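Local coordinates for invasion-associated protein (Mycobacterium tuberculosis, PDB 4JXB) that probably binds peptidoglycan of the mycobacterial cell wall through an NlpC/p60 domain that has lost its catalytic function, at residues A[85-90]-A[127-132]. Numbering follows the deposited sequence.
Sequences GDLIFY and YLVRVL
Two torsions bring D86 and R130 together: the arginine carries CG opposite its own backbone N (chi1 -177°) and then bends at chi3 (-58°), which turns the guanidinium back alongside the aspartate. The grip is side-on, one nitrogen to each oxygen. R130 NE meets D86 OD1 at 2.9 Å and R130 NH2 meets D86 OD2 at 2.9 Å, both nearly straight; the carboxylate and guanidinium planes lie only 19° apart, and both oxygens are approached on their syn side. This salt bridge is fixed from outside as well, since D86 OD2 also accepts from R83 N and R130 NH2 donates to Q81 O, which should hold the pair flat.

Between the backbones, L87 N donates a hydrogen bond to V129 O (2.8 Å), and V129 N donates one to L87 O (2.9 Å), making a single antiparallel hydrogen-bonded pair. It joins strand 87-90, an outermost strand of the four-stranded antiparallel sheet of this NlpC/p60 domain, to strand 128-130, whose other neighbour is strand 75-77. Past this bridge the segments part, with F89 CA and Y127 CA 7.7 Å from each other: water 1 accepts from F89 N and also lies at hydrogen-bonding distance from Y127 O, spanning them where direct pairing has ended.

L87, F89, V129 and V131 make an apolar face. V129 CG2 comes obliquely against the F89 ring, 3.5 Å from F89 CE1, while L87 CD1 lies 3.8 Å from V131 CG2, near helix 48-56. On the other face, I88 and L128 pack beside the D86-R130 pair: I88 CG1 and L128 CD2 run side by side at 3.7 Å, and the same leucine methyl also touches D86 CB.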
ATOM      1  N   GLY A  85      -4.234   8.011  -4.296  1.00  7.76           N
ATOM      2  CA  GLY A  85      -2.869   7.660  -4.582  1.00  7.06           C
ATOM      3  C   GLY A  85      -1.926   7.895  -3.421  1.00  7.35           C
ATOM      4  O   GLY A  85      -0.853   7.285  -3.345  1.00  8.14           O
ATOM      5  N   ASP A  86      -2.325   8.750  -2.481  1.00  6.68           N
ATOM      6  CA  ASP A  86      -1.505   8.974  -1.290  1.00  5.94           C
ATOM      7  C   ASP A  86      -1.441   7.688  -0.484  1.00  5.53           C
ATOM      8  O   ASP A  86      -2.377   6.888  -0.527  1.00  7.57           O
ATOM      9  CB  ASP A  86      -2.034  10.103  -0.417  1.00  6.33           C
ATOM     10  CG  ASP A  86      -1.950  11.465  -1.081  1.00  6.65           C
ATOM     11  OD1 ASP A  86      -1.225  11.668  -2.083  1.00  7.31           O
ATOM     12  OD2 ASP A  86      -2.612  12.385  -0.568  1.00  8.45           O
ATOM     13  N   LEU A  87      -0.375   7.544   0.295  1.00  6.10           N
ATOM     14  CA  LEU A  87      -0.183   6.403   1.176  1.00  5.53           C
ATOM     15  C   LEU A  87      -0.540   6.762   2.602  1.00  6.73           C
ATOM     16  O   LEU A  87      -0.089   7.782   3.120  1.00  5.69           O
ATOM     17  CB  LEU A  87       1.241   5.873   1.082  1.00  5.50           C
ATOM     18  CG  LEU A  87       1.734   5.448  -0.297  1.00  5.98           C
ATOM     19  CD1 LEU A  87       3.232   5.153  -0.256  1.00  8.74           C
ATOM     20  CD2 LEU A  87       0.880   4.268  -0.785  1.00  6.96           C
ATOM     21  N   ILE A  88      -1.361   5.919   3.205  1.00  5.81           N
ATOM     22  CA  ILE A  88      -1.742   5.976   4.612  1.00  6.17           C
ATOM     23  C   ILE A  88      -0.885   4.972   5.340  1.00  6.75           C
ATOM     24  O   ILE A  88      -0.697   3.835   4.854  1.00  7.29           O
ATOM     25  CB  ILE A  88      -3.241   5.642   4.783  1.00  6.06           C
ATOM     26  CG1 ILE A  88      -4.089   6.663   4.041  1.00  6.10           C
ATOM     27  CG2 ILE A  88      -3.646   5.637   6.225  1.00  7.26           C
ATOM     28  CD1 ILE A  88      -5.554   6.264   3.865  1.00  9.68           C
ATOM     29  N   PHE A  89      -0.369   5.369   6.500  1.00  5.18           N
ATOM     30  CA  PHE A  89       0.506   4.484   7.286  1.00  5.63           C
ATOM     31  C   PHE A  89      -0.087   4.195   8.638  1.00  6.70           C
ATOM     32  O   PHE A  89      -0.921   4.935   9.123  1.00  6.72           O
ATOM     33  CB  PHE A  89       1.888   5.078   7.419  1.00  6.89           C
ATOM     34  CG  PHE A  89       2.668   5.132   6.124  1.00  6.01           C
ATOM     35  CD1 PHE A  89       2.480   6.166   5.218  1.00  7.12           C
ATOM     36  CD2 PHE A  89       3.574   4.135   5.801  1.00  7.53           C
ATOM     37  CE1 PHE A  89       3.219   6.237   4.011  1.00  8.52           C
ATOM     38  CE2 PHE A  89       4.290   4.180   4.610  1.00  7.36           C
ATOM     39  CZ  PHE A  89       4.108   5.232   3.712  1.00  8.67           C
ATOM     40  N   TYR A  90       0.369   3.083   9.226  1.00  7.96           N
ATOM     41  CA  TYR A  90       0.002   2.668  10.569  1.00  9.70           C
ATOM     42  C   TYR A  90       1.248   2.385  11.379  1.00 10.79           C
ATOM     43  O   TYR A  90       2.282   1.950  10.829  1.00 11.05           O
ATOM     44  CB  TYR A  90      -0.927   1.436  10.531  1.00 10.09           C
ATOM     45  CG  TYR A  90      -2.223   1.798   9.885  1.00 10.43           C
ATOM     46  CD1 TYR A  90      -3.313   2.282  10.648  1.00  9.99           C
ATOM     47  CD2 TYR A  90      -2.346   1.798   8.512  1.00 10.87           C
ATOM     48  CE1 TYR A  90      -4.493   2.692  10.064  1.00  9.45           C
ATOM     49  CE2 TYR A  90      -3.516   2.233   7.907  1.00  9.40           C
ATOM     50  CZ  TYR A  90      -4.591   2.669   8.678  1.00 10.03           C
ATOM     51  OH  TYR A  90      -5.740   3.110   8.050  1.00 10.97           O
ATOM     52  N   TYR A 127       0.952  11.581   9.239  1.00 10.86           N
ATOM     53  CA  TYR A 127       1.084  12.143   7.906  1.00 10.29           C
ATOM     54  C   TYR A 127       0.798  11.047   6.900  1.00  9.85           C
ATOM     55  O   TYR A 127       1.054   9.868   7.176  1.00  9.90           O
ATOM     56  CB  TYR A 127       2.490  12.670   7.653  1.00  9.99           C
ATOM     57  CG  TYR A 127       2.867  13.868   8.510  1.00 10.77           C
ATOM     58  CD1 TYR A 127       2.429  15.144   8.184  1.00 13.90           C
ATOM     59  CD2 TYR A 127       3.653  13.712   9.623  1.00 11.80           C
ATOM     60  CE1 TYR A 127       2.773  16.244   8.980  1.00 13.88           C
ATOM     61  CE2 TYR A 127       3.991  14.790  10.421  1.00 11.94           C
ATOM     62  CZ  TYR A 127       3.558  16.052  10.079  1.00 12.66           C
ATOM     63  OH  TYR A 127       3.916  17.108  10.895  1.00 12.48           O
ATOM     64  N   LEU A 128       0.268  11.448   5.745  1.00  9.69           N
ATOM     65  CA  LEU A 128       0.263  10.598   4.542  1.00  8.34           C
ATOM     66  C   LEU A 128       1.510  10.882   3.734  1.00  9.20           C
ATOM     67  O   LEU A 128       2.205  11.881   3.962  1.00  9.08           O
ATOM     68  CB  LEU A 128      -0.983  10.889   3.690  1.00  9.07           C
ATOM     69  CG  LEU A 128      -2.311  10.378   4.284  1.00 11.23           C
ATOM     70  CD1 LEU A 128      -2.895  11.372   5.262  1.00 15.35           C
ATOM     71  CD2 LEU A 128      -3.322  10.160   3.142  1.00 12.67           C
ATOM     72  N   VAL A 129       1.844   9.987   2.811  1.00  8.14           N
ATOM     73  CA  VAL A 129       2.889  10.267   1.842  1.00  7.95           C
ATOM     74  C   VAL A 129       2.275  10.480   0.464  1.00  7.77           C
ATOM     75  O   VAL A 129       1.409   9.705   0.026  1.00  8.09           O
ATOM     76  CB  VAL A 129       3.939   9.122   1.789  1.00  7.86           C
ATOM     77  CG1 VAL A 129       4.772   9.157   0.513  1.00  8.77           C
ATOM     78  CG2 VAL A 129       4.814   9.156   3.038  1.00 10.16           C
ATOM     79  N   ARG A 130       2.718  11.524  -0.229  1.00  7.72           N
ATOM     80  CA  ARG A 130       2.368  11.729  -1.613  1.00  8.43           C
ATOM     81  C   ARG A 130       3.581  11.322  -2.465  1.00  9.05           C
ATOM     82  O   ARG A 130       4.673  11.855  -2.320  1.00  9.95           O
ATOM     83  CB  ARG A 130       1.984  13.175  -1.861  1.00  9.05           C
ATOM     84  CG  ARG A 130       1.539  13.413  -3.304  1.00 10.27           C
ATOM     85  CD  ARG A 130       0.655  14.580  -3.444  1.00 10.81           C
ATOM     86  NE  ARG A 130      -0.515  14.425  -2.613  1.00  9.88           N
ATOM     87  CZ  ARG A 130      -1.259  15.417  -2.142  1.00 11.46           C
ATOM     88  NH1 ARG A 130      -0.975  16.690  -2.454  1.00 12.00           N
ATOM     89  NH2 ARG A 130      -2.289  15.134  -1.360  1.00 11.82           N
ATOM     90  N   VAL A 131       3.395  10.290  -3.275  1.00 10.93           N
ATOM     91  CA  VAL A 131       4.458   9.725  -4.105  1.00 11.46           C
ATOM     92  C   VAL A 131       4.646  10.531  -5.374  1.00 13.17           C
ATOM     93  O   VAL A 131       5.804  10.824  -5.761  1.00 15.72           O
ATOM     94  CB  VAL A 131       4.172   8.233  -4.432  1.00 11.17           C
ATOM     95  CG1 VAL A 131       5.344   7.660  -5.248  1.00 12.12           C
ATOM     96  CG2 VAL A 131       3.992   7.453  -3.123  1.00 12.56           C
ATOM     97  N   LEU A 132       3.527  10.885  -6.007  1.00 14.93           N
ATOM     98  CA  LEU A 132       3.523  11.538  -7.308  1.00 15.90           C
ATOM     99  C   LEU A 132       2.978  12.984  -7.265  1.00 17.86           C
ATOM    100  O   LEU A 132       3.677  13.860  -7.851  1.00 21.91           O
ATOM    101  CB  LEU A 132       2.789  10.677  -8.326  1.00 16.65           C
ATOM    102  CG  LEU A 132       3.291   9.245  -8.510  1.00 16.83           C
ATOM    103  CD1 LEU A 132       2.315   8.479  -9.376  1.00 19.31           C
ATOM    104  CD2 LEU A 132       4.719   9.184  -9.088  1.00 17.44           C
TER
HETATM  105  O   HOH W   1      -0.922   7.941   7.566  1.00  9.35           O